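Local coordinates for ganglioside-induced differentiation-associated protein 2 (Homo sapiens, PDB 4UML) that is of undefined molecular function, but carries a macro domain, a fold that in many relatives binds ADP-ribose, and is linked to spinocerebellar ataxia, at residues T189-R192 with F193-H197; C149-N152 with V153-A157; Y177-E180 with D181-I185. All coordinates share one frame; numbering follows the deposited sequence. Where two conformers were deposited one is given.

Interaction 1. Residues T189-R192 with F193-H197; sequences TVRR and FLEIH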
ATOM      1  N   THR A 189      -8.786   5.254  -4.627  1.00 28.10           N
ATOM      2  CA  THR A 189      -7.774   5.156  -5.677  1.00 27.14           C
ATOM      3  C   THR A 189      -7.574   3.722  -6.140  1.00 27.43           C
ATOM      4  O   THR A 189      -7.455   3.419  -7.361  1.00 26.66           O
ATOM      5  CB  THR A 189      -6.429   5.743  -5.166  1.00 27.31           C
ATOM      6  OG1 THR A 189      -6.660   7.065  -4.667  1.00 23.98           O
ATOM      7  CG2 THR A 189      -5.384   5.745  -6.235  1.00 26.75           C
ATOM      8  N   VAL A 190      -7.522   2.797  -5.194  1.00 25.14           N
ATOM      9  CA  VAL A 190      -7.346   1.406  -5.573  1.00 25.76           C
ATOM     10  C   VAL A 190      -8.609   0.886  -6.288  1.00 27.11           C
ATOM     11  O   VAL A 190      -8.508   0.113  -7.231  1.00 25.12           O
ATOM     12  CB  VAL A 190      -7.010   0.512  -4.345  1.00 25.57           C
ATOM     13  CG1 VAL A 190      -7.106  -0.955  -4.670  1.00 27.28           C
ATOM     14  CG2 VAL A 190      -5.620   0.830  -3.812  1.00 27.17           C
ATOM     15  N   ARG A 191      -9.778   1.271  -5.792  1.00 29.36           N
ATOM     16  CA  ARG A 191     -11.042   0.863  -6.454  1.00 32.60           C
ATOM     17  C   ARG A 191     -11.009   1.253  -7.933  1.00 31.65           C
ATOM     18  O   ARG A 191     -11.149   0.396  -8.805  1.00 33.22           O
ATOM     19  CB  ARG A 191     -12.259   1.434  -5.731  1.00 32.23           C
ATOM     20  CG  ARG A 191     -13.563   1.327  -6.515  1.00 35.89           C
ATOM     21  CD  ARG A 191     -13.960  -0.123  -6.702  1.00 38.54           C
ATOM     22  NE  ARG A 191     -15.016  -0.329  -7.711  1.00 39.62           N
ATOM     23  CZ  ARG A 191     -16.156  -1.009  -7.527  1.00 41.66           C
ATOM     24  NH1 ARG A 191     -16.507  -1.534  -6.350  1.00 39.08           N
ATOM     25  NH2 ARG A 191     -16.980  -1.143  -8.556  1.00 41.57           N
ATOM     26  N   ARG A 192     -10.752   2.524  -8.197  1.00 32.43           N
ATOM     27  CA  ARG A 192     -10.823   3.068  -9.533  1.00 34.98           C
ATOM     28  C   ARG A 192      -9.780   2.476 -10.428  1.00 38.81           C
ATOM     29  O   ARG A 192     -10.029   2.222 -11.622  1.00 37.95           O
ATOM     30  CB  ARG A 192     -10.712   4.585  -9.504  1.00 39.89           C
ATOM     31  CG  ARG A 192     -11.918   5.221  -8.845  1.00 42.21           C
ATOM     32  CD  ARG A 192     -11.784   6.721  -8.734  1.00 48.45           C
ATOM     33  NE  ARG A 192     -13.041   7.323  -8.264  1.00 54.61           N
ATOM     34  CZ  ARG A 192     -13.164   8.552  -7.752  1.00 59.68           C
ATOM     35  NH1 ARG A 192     -12.102   9.347  -7.625  1.00 65.65           N
ATOM     36  NH2 ARG A 192     -14.357   8.989  -7.353  1.00 60.30           N
ATOM     37  N   PHE A 193      -8.608   2.227  -9.868  1.00 35.34           N
ATOM     38  CA  PHE A 193      -7.558   1.577 -10.637  1.00 36.61           C
ATOM     39  C   PHE A 193      -7.915   0.134 -10.942  1.00 37.89           C
ATOM     40  O   PHE A 193      -7.605  -0.366 -12.032  1.00 38.66           O
ATOM     41  CB  PHE A 193      -6.228   1.607  -9.873  1.00 34.84           C
ATOM     42  CG  PHE A 193      -5.144   0.799 -10.510  1.00 33.60           C
ATOM     43  CD1 PHE A 193      -5.003  -0.545 -10.208  1.00 33.50           C
ATOM     44  CD2 PHE A 193      -4.239   1.395 -11.386  1.00 35.91           C
ATOM     45  CE1 PHE A 193      -3.987  -1.298 -10.777  1.00 36.68           C
ATOM     46  CE2 PHE A 193      -3.214   0.648 -11.960  1.00 34.06           C
ATOM     47  CZ  PHE A 193      -3.097  -0.706 -11.662  1.00 33.70           C
ATOM     48  N   LEU A 194      -8.505  -0.574  -9.989  1.00 33.34           N
ATOM     49  CA  LEU A 194      -8.801  -1.960 -10.246  1.00 36.98           C
ATOM     50  C   LEU A 194      -9.941  -2.109 -11.275  1.00 41.87           C
ATOM     51  O   LEU A 194      -9.971  -3.081 -12.024  1.00 43.66           O
ATOM     52  CB  LEU A 194      -9.152  -2.698  -8.966  1.00 36.19           C
ATOM     53  CG  LEU A 194      -8.001  -3.094  -8.036  1.00 35.08           C
ATOM     54  CD1 LEU A 194      -8.548  -3.667  -6.746  1.00 34.00           C
ATOM     55  CD2 LEU A 194      -7.100  -4.114  -8.698  1.00 37.36           C
ATOM     56  N   GLU A 195     -10.867  -1.155 -11.282  1.00 41.69           N
ATOM     57  CA  GLU A 195     -11.970  -1.154 -12.235  1.00 47.43           C
ATOM     58  C   GLU A 195     -11.437  -1.148 -13.660  1.00 48.16           C
ATOM     59  O   GLU A 195     -11.892  -1.923 -14.476  1.00 50.59           O
ATOM     60  CB  GLU A 195     -12.877   0.061 -12.026  1.00 43.49           C
ATOM     61  CG  GLU A 195     -13.980  -0.148 -11.024  1.00 45.86           C
ATOM     62  CD  GLU A 195     -14.747   1.130 -10.728  1.00 49.71           C
ATOM     63  OE1 GLU A 195     -14.450   2.208 -11.304  1.00 53.83           O
ATOM     64  OE2 GLU A 195     -15.655   1.062  -9.891  1.00 51.67           O
ATOM     65  N   ILE A 196     -10.468  -0.280 -13.938  1.00 52.04           N
ATOM     66  CA  ILE A 196      -9.891  -0.162 -15.273  1.00 55.46           C
ATOM     67  C   ILE A 196      -8.766  -1.162 -15.549  1.00 59.50           C
ATOM     68  O   ILE A 196      -8.777  -1.824 -16.591  1.00 62.45           O
ATOM     69  CB  ILE A 196      -9.364   1.258 -15.532  1.00 56.76           C
ATOM     70  CG1 ILE A 196     -10.530   2.238 -15.707  1.00 58.72           C
ATOM     71  CG2 ILE A 196      -8.483   1.281 -16.775  1.00 57.29           C
ATOM     72  CD1 ILE A 196     -11.273   2.609 -14.436  1.00 60.19           C
ATOM     73  N   HIS A 197      -7.796  -1.273 -14.634  1.00 57.24           N
ATOM     74  CA  HIS A 197      -6.564  -2.044 -14.884  1.00 53.38           C
ATOM     75  C   HIS A 197      -6.456  -3.360 -14.116  1.00 55.79           C
ATOM     76  O   HIS A 197      -5.369  -3.929 -13.978  1.00 57.10           O
ATOM     77  CB  HIS A 197      -5.337  -1.207 -14.543  1.00 50.88           C
ATOM     78  CG  HIS A 197      -5.318   0.135 -15.192  1.00 54.69           C
ATOM     79  ND1 HIS A 197      -4.845   0.335 -16.470  1.00 58.39           N
ATOM     80  CD2 HIS A 197      -5.700   1.351 -14.737  1.00 52.99           C
ATOM     81  CE1 HIS A 197      -4.951   1.615 -16.781  1.00 57.24           C
ATOM     82  NE2 HIS A 197      -5.467   2.254 -15.747  1.00 55.69           N
TER
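Glu195 OE2 is gripped twice by the guanidinium of Arg191, one helical turn earlier: NE donates to it over 2.7 Å, and NH2 adds a weak bond of 2.9 Å. The carboxylate lies at the edge of the guanidinium, yet the two planes stand 86° apart, so this is not the flat, two-oxygen pairing of an ideal salt bridge; NE meets OE2 from above the carboxylate plane. Arg191 gets there because its chain, with CG anti to the backbone N, bends at chi2 (66°), which brings NE and NH2 beside the Glu195 carboxylate, while Glu195 is extended beyond CG. NH1 bonds the carbonyl of Tyr223, and NH2, besides its weak bond to Glu195, bonds that of Leu48. A long, multiply donating arginine suits this buried place, where it ties helix 179-197 to flanking segments and where the nearby carboxylate probably helps to balance its charge. That helix is the crossover of a beta-alpha-beta unit between strands 164-167 and 203-208 of the macro domain. Val190 and Leu194 lie side by side and point the same way, with Val190 CG1 3.7 Å from Leu194 CD1; Val190 rests on Val204 and Phe206 of strand 203-208, and Leu194 on Val53 of helix 51-54. Along the axis, Phe193 N bonds Thr189 O at 3.0 Å and Leu194 N bonds Val190 O at 2.8 Å. Thr189 turns its hydroxyl back to the carbonyl of Ile185, which satisfies a polar group in a buried position. Ile196 N makes a weak, 3.4 Å bond to Arg192 O.

Interaction 2. Residues C149-N152 with V153-A157; sequences CYRN and VLQLA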
ATOM      1  N   CYS A 149       0.923   9.130  -4.301  1.00 24.10           N
ATOM      2  CA  CYS A 149       1.558   7.935  -3.742  1.00 22.63           C
ATOM      3  C   CYS A 149       0.857   6.652  -4.200  1.00 21.90           C
ATOM      4  O   CYS A 149       1.509   5.739  -4.705  1.00 22.96           O
ATOM      5  CB  CYS A 149       1.539   7.987  -2.209  1.00 22.67           C
ATOM      6  SG  CYS A 149       2.616   9.246  -1.525  1.00 25.68           S
ATOM      7  N   TYR A 150      -0.443   6.552  -3.950  1.00 20.81           N
ATOM      8  CA  TYR A 150      -1.179   5.335  -4.277  1.00 22.58           C
ATOM      9  C   TYR A 150      -1.204   5.080  -5.815  1.00 23.57           C
ATOM     10  O   TYR A 150      -0.988   3.975  -6.262  1.00 23.31           O
ATOM     11  CB  TYR A 150      -2.605   5.394  -3.719  1.00 21.13           C
ATOM     12  CG  TYR A 150      -2.653   5.084  -2.266  1.00 23.11           C
ATOM     13  CD1 TYR A 150      -2.709   3.765  -1.841  1.00 24.68           C
ATOM     14  CD2 TYR A 150      -2.507   6.090  -1.299  1.00 22.14           C
ATOM     15  CE1 TYR A 150      -2.671   3.450  -0.497  1.00 23.84           C
ATOM     16  CE2 TYR A 150      -2.499   5.790   0.055  1.00 23.50           C
ATOM     17  CZ  TYR A 150      -2.568   4.477   0.446  1.00 23.35           C
ATOM     18  OH  TYR A 150      -2.526   4.155   1.749  1.00 24.06           O
ATOM     19  N   ARG A 151      -1.424   6.133  -6.580  1.00 24.19           N
ATOM     20  CA  ARG A 151      -1.448   6.080  -8.054  1.00 25.82           C
ATOM     21  C   ARG A 151      -0.087   5.614  -8.612  1.00 25.78           C
ATOM     22  O   ARG A 151      -0.000   4.750  -9.482  1.00 25.82           O
ATOM     23  CB  ARG A 151      -1.765   7.485  -8.534  1.00 30.90           C
ATOM     24  CG  ARG A 151      -1.785   7.679 -10.047  1.00 37.07           C
ATOM     25  CD  ARG A 151      -0.474   8.240 -10.580  1.00 42.91           C
ATOM     26  NE  ARG A 151      -0.628   8.741 -11.953  1.00 51.15           N
ATOM     27  CZ  ARG A 151       0.373   9.140 -12.745  1.00 55.72           C
ATOM     28  NH1 ARG A 151       1.633   9.102 -12.331  1.00 56.18           N
ATOM     29  NH2 ARG A 151       0.107   9.588 -13.970  1.00 55.41           N
ATOM     30  N   ASN A 152       0.994   6.189  -8.101  1.00 24.53           N
ATOM     31  CA  ASN A 152       2.309   5.820  -8.582  1.00 25.27           C
ATOM     32  C   ASN A 152       2.788   4.421  -8.184  1.00 25.86           C
ATOM     33  O   ASN A 152       3.553   3.785  -8.929  1.00 24.38           O
ATOM     34  CB  ASN A 152       3.313   6.892  -8.202  1.00 26.60           C
ATOM     35  CG  ASN A 152       3.160   8.145  -9.056  1.00 29.55           C
ATOM     36  OD1 ASN A 152       2.915   8.038 -10.251  1.00 29.37           O
ATOM     37  ND2 ASN A 152       3.267   9.324  -8.446  1.00 26.89           N
ATOM     38  N   VAL A 153       2.371   3.945  -7.005  1.00 21.99           N
ATOM     39  CA  VAL A 153       2.642   2.563  -6.624  1.00 23.95           C
ATOM     40  C   VAL A 153       2.011   1.620  -7.618  1.00 24.47           C
ATOM     41  O   VAL A 153       2.653   0.688  -8.157  1.00 22.68           O
ATOM     42  CB  VAL A 153       2.076   2.271  -5.207  1.00 22.49           C
ATOM     43  CG1 VAL A 153       2.058   0.776  -4.911  1.00 22.83           C
ATOM     44  CG2 VAL A 153       2.965   2.968  -4.179  1.00 23.77           C
ATOM     45  N   LEU A 154       0.733   1.877  -7.850  1.00 25.41           N
ATOM     46  CA  LEU A 154      -0.028   1.084  -8.796  1.00 26.58           C
ATOM     47  C   LEU A 154       0.504   1.182 -10.231  1.00 25.97           C
ATOM     48  O   LEU A 154       0.457   0.187 -10.946  1.00 26.78           O
ATOM     49  CB  LEU A 154      -1.489   1.488  -8.741  1.00 28.24           C
ATOM     50  CG  LEU A 154      -2.168   1.107  -7.424  1.00 29.48           C
ATOM     51  CD1 LEU A 154      -3.513   1.823  -7.289  1.00 29.36           C
ATOM     52  CD2 LEU A 154      -2.315  -0.389  -7.253  1.00 31.54           C
ATOM     53  N   GLN A 155       0.984   2.352 -10.639  1.00 30.32           N
ATOM     54  CA  GLN A 155       1.632   2.571 -11.951  0.50 32.68           C
ATOM     55  C   GLN A 155       2.842   1.667 -12.096  1.00 34.23           C
ATOM     56  O   GLN A 155       3.056   1.054 -13.145  1.00 32.57           O
ATOM     57  CB  GLN A 155       2.076   4.050 -12.103  0.50 34.65           C
ATOM     58  CG  GLN A 155       2.789   4.443 -13.417  0.50 36.55           C
ATOM     59  CD  GLN A 155       2.953   5.964 -13.587  0.50 36.28           C
ATOM     60  OE1 GLN A 155       2.460   6.751 -12.784  0.50 37.66           O
ATOM     61  NE2 GLN A 155       3.645   6.372 -14.638  0.50 38.31           N
ATOM     62  N   LEU A 156       3.660   1.638 -11.050  1.00 32.02           N
ATOM     63  CA  LEU A 156       4.838   0.790 -11.039  1.00 35.09           C
ATOM     64  C   LEU A 156       4.449  -0.665 -11.134  1.00 33.83           C
ATOM     65  O   LEU A 156       5.048  -1.432 -11.883  1.00 33.25           O
ATOM     66  CB  LEU A 156       5.699   1.019  -9.797  1.00 35.05           C
ATOM     67  CG  LEU A 156       6.797   2.064  -9.920  1.00 40.19           C
ATOM     68  CD1 LEU A 156       7.444   2.294  -8.565  1.00 37.52           C
ATOM     69  CD2 LEU A 156       7.842   1.642 -10.959  1.00 43.99           C
ATOM     70  N   ALA A 157       3.454  -1.058 -10.363  1.00 30.20           N
ATOM     71  CA  ALA A 157       3.044  -2.441 -10.370  1.00 30.55           C
ATOM     72  C   ALA A 157       2.561  -2.877 -11.765  1.00 33.40           C
ATOM     73  O   ALA A 157       2.837  -4.003 -12.211  1.00 32.14           O
ATOM     74  CB  ALA A 157       1.957  -2.679  -9.359  1.00 26.86           C
TER
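Val153 packs against the preceding turn of its helix at Cys149, its CG2 3.2 Å from Cys149 O while its own N donates to Cys149 O in a 3.0 Å bond. With CG2 anti to the carbonyl carbon and CG1 anti to the backbone N (chi1 167°), the branched side chain keeps one methyl over the turn behind it. Leu154 does likewise one residue on: its CG comes within 3.3 Å of Tyr150 O, and Leu154 N bonds the same oxygen at 3.1 Å. These compact apolar residues suit the tight side, for helix 139-159 lies here against the central sheet of the macro domain: Val153 reaches Val165, Phe167 and Ile127, and the Tyr150 ring meets that of Phe167. Leu154 and Tyr150 also touch helix 179-197, through Phe193 and Thr189.

The other flank is looser and polar. Arg151, exposed, bends at chi2 and brings NH1 to Asn152 OD1 at 2.7 Å, with the oxygen in the guanidinium plane; a long arginine can bond its neighbour from an exposed position. Gln155 lies beside both, pointing the same way, but its amide orientation is uncertain. Asn152 has a second tie, ND2 to the carbonyl of Gly111, so its amide is held from both ends, as befits an asparagine between surface and sheet edge.

Interaction 3. Residues Y177-E180 with D181-I185; sequences YPLE and DATHI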
ATOM      1  N   TYR A 177      -1.458  12.726   8.822  1.00 27.96           N
ATOM      2  CA  TYR A 177      -2.609  12.796   7.962  1.00 27.10           C
ATOM      3  C   TYR A 177      -3.782  12.271   8.767  1.00 30.37           C
ATOM      4  O   TYR A 177      -3.639  11.235   9.381  1.00 31.97           O
ATOM      5  CB  TYR A 177      -2.415  11.932   6.693  1.00 26.14           C
ATOM      6  CG  TYR A 177      -3.187  12.463   5.523  1.00 24.81           C
ATOM      7  CD1 TYR A 177      -4.564  12.547   5.562  1.00 24.75           C
ATOM      8  CD2 TYR A 177      -2.532  12.845   4.354  1.00 26.81           C
ATOM      9  CE1 TYR A 177      -5.286  13.053   4.486  1.00 27.20           C
ATOM     10  CE2 TYR A 177      -3.233  13.359   3.269  1.00 24.54           C
ATOM     11  CZ  TYR A 177      -4.601  13.458   3.339  1.00 25.64           C
ATOM     12  OH  TYR A 177      -5.294  13.968   2.280  1.00 28.47           O
ATOM     13  N   PRO A 178      -4.931  12.980   8.782  1.00 29.67           N
ATOM     14  CA  PRO A 178      -6.121  12.430   9.437  1.00 32.38           C
ATOM     15  C   PRO A 178      -6.520  11.076   8.849  1.00 33.71           C
ATOM     16  O   PRO A 178      -6.732  10.952   7.646  1.00 28.85           O
ATOM     17  CB  PRO A 178      -7.184  13.481   9.144  1.00 32.66           C
ATOM     18  CG  PRO A 178      -6.411  14.752   9.126  1.00 31.78           C
ATOM     19  CD  PRO A 178      -5.121  14.395   8.434  1.00 31.15           C
ATOM     20  N   LEU A 179      -6.653  10.080   9.718  1.00 34.88           N
ATOM     21  CA  LEU A 179      -6.676   8.692   9.290  1.00 33.91           C
ATOM     22  C   LEU A 179      -7.846   8.368   8.408  1.00 33.52           C
ATOM     23  O   LEU A 179      -7.709   7.691   7.398  1.00 34.19           O
ATOM     24  CB  LEU A 179      -6.643   7.772  10.502  1.00 39.63           C
ATOM     25  CG  LEU A 179      -6.799   6.270  10.216  1.00 41.75           C
ATOM     26  CD1 LEU A 179      -5.664   5.765   9.329  1.00 41.20           C
ATOM     27  CD2 LEU A 179      -6.848   5.526  11.546  1.00 44.44           C
ATOM     28  N   GLU A 180      -9.007   8.886   8.752  1.00 34.20           N
ATOM     29  CA  GLU A 180     -10.185   8.527   8.034  1.00 36.09           C
ATOM     30  C   GLU A 180     -10.176   9.137   6.627  1.00 36.17           C
ATOM     31  O   GLU A 180     -10.474   8.446   5.658  1.00 33.62           O
ATOM     32  CB  GLU A 180     -11.413   8.954   8.815  1.00 40.02           C
ATOM     33  CG  GLU A 180     -12.691   8.363   8.286  1.00 43.78           C
ATOM     34  CD  GLU A 180     -13.671   7.973   9.388  1.00 50.87           C
ATOM     35  OE1 GLU A 180     -13.300   7.850  10.587  1.00 52.10           O
ATOM     36  OE2 GLU A 180     -14.835   7.756   9.023  1.00 52.64           O
ATOM     37  N   ASP A 181      -9.830  10.421   6.530  1.00 32.90           N
ATOM     38  CA  ASP A 181      -9.633  11.073   5.236  1.00 32.00           C
ATOM     39  C   ASP A 181      -8.635  10.313   4.381  1.00 28.13           C
ATOM     40  O   ASP A 181      -8.879  10.082   3.224  1.00 28.20           O
ATOM     41  CB  ASP A 181      -9.100  12.504   5.424  1.00 34.44           C
ATOM     42  CG  ASP A 181     -10.122  13.436   6.017  1.00 40.26           C
ATOM     43  OD1 ASP A 181     -11.340  13.218   5.819  1.00 41.14           O
ATOM     44  OD2 ASP A 181      -9.694  14.417   6.657  1.00 46.02           O
ATOM     45  N   ALA A 182      -7.514   9.931   4.973  1.00 26.31           N
ATOM     46  CA  ALA A 182      -6.458   9.221   4.264  1.00 27.24           C
ATOM     47  C   ALA A 182      -6.951   7.901   3.697  1.00 26.91           C
ATOM     48  O   ALA A 182      -6.617   7.537   2.568  1.00 25.35           O
ATOM     49  CB  ALA A 182      -5.286   8.947   5.186  1.00 25.32           C
ATOM     50  N   THR A 183      -7.727   7.187   4.495  1.00 26.14           N
ATOM     51  CA  THR A 183      -8.271   5.892   4.112  1.00 27.22           C
ATOM     52  C   THR A 183      -9.271   5.998   2.965  1.00 27.10           C
ATOM     53  O   THR A 183      -9.294   5.136   2.083  1.00 25.75           O
ATOM     54  CB  THR A 183      -8.907   5.177   5.333  1.00 30.02           C
ATOM     55  OG1 THR A 183      -7.943   5.077   6.395  1.00 28.11           O
ATOM     56  CG2 THR A 183      -9.332   3.815   4.963  1.00 29.58           C
ATOM     57  N   HIS A 184     -10.050   7.072   2.907  1.00 28.17           N
ATOM     58  CA  HIS A 184     -10.901   7.278   1.728  1.00 27.65           C
ATOM     59  C   HIS A 184     -10.087   7.373   0.470  1.00 28.16           C
ATOM     60  O   HIS A 184     -10.443   6.809  -0.548  1.00 27.00           O
ATOM     61  CB  HIS A 184     -11.691   8.568   1.816  1.00 30.02           C
ATOM     62  CG  HIS A 184     -12.882   8.497   2.692  1.00 30.30           C
ATOM     63  ND1 HIS A 184     -14.068   7.937   2.274  1.00 32.88           N
ATOM     64  CD2 HIS A 184     -13.084   8.923   3.957  1.00 33.17           C
ATOM     65  CE1 HIS A 184     -14.959   8.033   3.247  1.00 33.47           C
ATOM     66  NE2 HIS A 184     -14.381   8.615   4.283  1.00 33.97           N
ATOM     67  N   ILE A 185      -8.983   8.112   0.538  1.00 26.57           N
ATOM     68  CA  ILE A 185      -8.120   8.280  -0.634  1.00 28.75           C
ATOM     69  C   ILE A 185      -7.527   6.944  -1.053  1.00 27.44           C
ATOM     70  O   ILE A 185      -7.565   6.577  -2.225  1.00 29.23           O
ATOM     71  CB  ILE A 185      -7.023   9.342  -0.366  1.00 27.54           C
ATOM     72  CG1 ILE A 185      -7.709  10.699  -0.135  1.00 28.82           C
ATOM     73  CG2 ILE A 185      -6.036   9.391  -1.510  1.00 27.48           C
ATOM     74  CD1 ILE A 185      -6.824  11.790   0.424  1.00 30.94           C
TER
HETATM   75  O   HOH W   1     -15.745   8.861   6.893  1.00 46.22           O
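This is a local contact at the N-terminus of helix 179-197, the crossover between strands 164-167 and 203-208, where the loop residues Tyr177 and Pro178 lead into its first turns. Pro178 is the N-cap residue, and its O receives Ala182 N at 3.0 Å; a proline suits the position because its missing N-H costs no helical bond there. The Tyr177 ring folds back over the first turn with CG anti to the backbone N (chi1 -152°): CD1 lies 3.7 Å from Ala182 CB, the ring edge meets Asp181 CB, and CZ comes 4.0 Å from Ile185 CD1. An alanine here is likely to open a gap beside Ala182 CB and Ile185 CD1 and leave them without the ring that packs on them. Leu179 O has two donors from Thr183, N at 2.9 Å and OG1 at 2.8 Å, which reach it from opposite faces of its plane, a use of threonine that satisfies a buried hydroxyl. On the outer side a water joins Glu180 OE2 (2.6 Å) to His184 NE2; Glu180 also pairs with Lys218, and His184 ND1 bonds Tyr223 OH. Tyr177 and Ala182 touch Leu146 of helix 139-159, while Thr183 and His184 pack on Leu219 of helix 210-223.

In the fold
Interactions 1 and 3 follow each other along helix 179-197, centres about 18 Å apart, and are joined where Thr189 OG1 bonds Ile185 O. Interaction 2, on helix 139-159 and about 9 Å from the centre of the chain, is the most central; it touches interaction 1, Phe193 CZ lying 3.7 Å from Leu154 O, but not interaction 3. Each has a buried side (Thr189 and Val190 in 1; Tyr150, Val153 and Leu154 in 2; Tyr177, Ala182 and Ile185 in 3) and a more open one (Arg192; Arg151; Glu180 and His184). The polar chemistry differs: a charged pair in 1, an arginine-asparagine bond in 2, a threonine hydroxyl bonded back to the helix backbone and a bridging water in 3.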